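Local coordinates for pyruvate kinase 1 (Trypanosoma brucei brucei, PDB 4KCU) that catalyses the last step of glycolysis, transferring the phosphate of phosphoenolpyruvate to ADP to yield pyruvate and ATP, at the D-malate site. Sequence-based numbering; all coordinates share one arbitrary frame.

The D-malate site. Residues 50, 239, 241, 262-265, 297, 329, 331. With MLT (D-malate), chain B; MG (magnesium ion), chain C.
D-Malate, soaked into the crystal, lies in the active site of pyruvate kinase, probably where phosphoenolpyruvate or pyruvate would bind. It chelates the magnesium ion through O1 of the C1 carboxylate and the hydroxyl O3, with malate O3 2.3 Å from MG. Glu241 OE1, at 2.1 Å from MG, Asp265 OD1 and two waters are also bound, and the arrangement is near octahedral. The C1 carboxylate is further gripped by the start of helix 263-269, where Gly264 N donates to O2 and Asp265 N reaches malate O1 at 2.6 Å in a nearly straight bond (167° at H); the amino-end dipole of this helix may help to stabilise the negative charge. Malate O2 also accepts from Thr297 OG1 (2.6 Å), a hydroxyl set beside its own backbone N (chi1 -66°), so that O2 is gripped by both Gly264 N and Thr297 OG1. Thr297 is linked in turn to the second shell, its carbonyl O receiving Arg263 NH2 in the guanidinium plane. Lys239, bent at chi3 (71°), brings NZ to 2.7 Å from malate O3, and this amine also forms a long salt bridge to Glu241 OE2. Its likely positive charge, with that of magnesium, would polarise the malate hydroxyl, and could in catalysis steady the enolate oxygen of pyruvate. At the distal carboxylate, Ser331 OG donates to malate O5 at 2.5 Å, while water 3 joins O5 to the guanidinium edge of Arg50. Direct contact there is a loose salt bridge, made by a chain extended from CG to NE: Arg50 NH1 lies 3.5 Å from malate O5. Met329 CE lies over one face of that guanidinium, towards its rim, and touches malate C3, while Ala262 CB packs against C1. The site gathers residues from strands and following loops of the catalytic TIM barrel, including strands 46-52, 235-240, 258-262 and 327-330.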
# COMPACT_ATOMS: atom_id res chain seq x y z
N ARG A 50 -35.79 -21.81 6.24
CA ARG A 50 -35.54 -22.72 5.12
C ARG A 50 -36.42 -23.97 5.19
O ARG A 50 -36.40 -24.72 6.19
CB ARG A 50 -34.08 -23.12 5.06
CG ARG A 50 -33.77 -24.31 4.18
CD ARG A 50 -32.32 -24.69 4.35
NE ARG A 50 -31.95 -25.82 3.52
CZ ARG A 50 -31.55 -26.99 4.00
NH1 ARG A 50 -31.50 -27.19 5.31
NH2 ARG A 50 -31.24 -27.97 3.15
N LYS A 239 -26.95 -23.70 -5.00
CA LYS A 239 -26.11 -24.40 -4.05
C LYS A 239 -24.96 -25.06 -4.79
O LYS A 239 -25.19 -25.78 -5.75
CB LYS A 239 -26.92 -25.43 -3.29
CG LYS A 239 -28.10 -24.83 -2.55
CD LYS A 239 -29.13 -25.88 -2.18
CE LYS A 239 -28.61 -26.80 -1.07
NZ LYS A 239 -29.60 -27.89 -0.80
N GLU A 241 -22.27 -27.71 -4.67
CA GLU A 241 -22.34 -28.97 -3.93
C GLU A 241 -21.45 -30.02 -4.58
O GLU A 241 -21.35 -31.12 -4.09
CB GLU A 241 -23.78 -29.56 -3.91
CG GLU A 241 -24.86 -28.66 -3.39
CD GLU A 241 -25.96 -29.42 -2.71
OE1 GLU A 241 -25.71 -29.98 -1.63
OE2 GLU A 241 -27.09 -29.44 -3.24
N ALA A 262 -22.60 -25.13 -0.15
CA ALA A 262 -23.32 -26.24 0.48
C ALA A 262 -22.31 -27.26 0.97
O ALA A 262 -22.05 -28.27 0.28
CB ALA A 262 -24.28 -26.89 -0.52
N ARG A 263 -21.69 -26.98 2.12
CA ARG A 263 -20.50 -27.69 2.49
C ARG A 263 -20.74 -29.18 2.76
O ARG A 263 -19.83 -29.99 2.56
CB ARG A 263 -19.80 -27.01 3.65
CG ARG A 263 -19.28 -25.61 3.29
CD ARG A 263 -18.51 -24.96 4.44
NE ARG A 263 -19.16 -25.19 5.72
CZ ARG A 263 -18.66 -24.82 6.88
NH1 ARG A 263 -17.53 -24.16 6.90
NH2 ARG A 263 -19.29 -25.11 8.01
N GLY A 264 -21.99 -29.55 3.10
CA GLY A 264 -22.36 -30.96 3.35
C GLY A 264 -22.04 -31.88 2.17
O GLY A 264 -21.09 -32.69 2.24
N ASP A 265 -22.81 -31.76 1.08
CA ASP A 265 -22.50 -32.54 -0.13
C ASP A 265 -21.14 -32.20 -0.73
O ASP A 265 -20.39 -33.08 -1.18
CB ASP A 265 -23.61 -32.41 -1.18
CG ASP A 265 -24.85 -33.24 -0.83
OD1 ASP A 265 -25.88 -32.63 -0.41
OD2 ASP A 265 -24.77 -34.50 -0.89
N THR A 297 -23.78 -25.46 6.83
CA THR A 297 -23.74 -26.90 7.12
C THR A 297 -22.70 -27.30 8.15
O THR A 297 -21.51 -27.07 7.95
CB THR A 297 -23.56 -27.80 5.87
OG1 THR A 297 -24.72 -27.69 5.01
CG2 THR A 297 -23.40 -29.28 6.31
N MET A 329 -25.77 -20.46 8.04
CA MET A 329 -26.94 -21.33 8.02
C MET A 329 -26.91 -22.43 9.09
O MET A 329 -25.86 -22.93 9.47
CB MET A 329 -27.13 -21.95 6.63
CG MET A 329 -28.46 -22.68 6.49
SD MET A 329 -28.89 -23.03 4.77
CE MET A 329 -28.43 -24.75 4.65
N SER A 331 -28.82 -26.19 10.02
CA SER A 331 -29.62 -27.24 9.42
C SER A 331 -30.24 -28.10 10.50
O SER A 331 -31.20 -27.67 11.15
CB SER A 331 -28.77 -28.08 8.48
OG SER A 331 -28.45 -27.29 7.34
C1 MLT B . -25.41 -29.39 1.87
O1 MLT B . -25.06 -30.42 1.24
O2 MLT B . -24.65 -28.67 2.58
C2 MLT B . -26.94 -29.13 1.98
O3 MLT B . -27.53 -28.77 0.76
C3 MLT B . -27.35 -28.18 3.11
C4 MLT B . -27.73 -29.11 4.27
O4 MLT B . -27.41 -30.33 4.16
O5 MLT B . -28.34 -28.61 5.23
MG MG C . -26.74 -30.75 -0.02
O HOH W 1 -27.82 -31.82 1.22
O HOH W 2 -28.25 -30.69 -1.65
O HOH W 3 -30.52 -29.95 5.53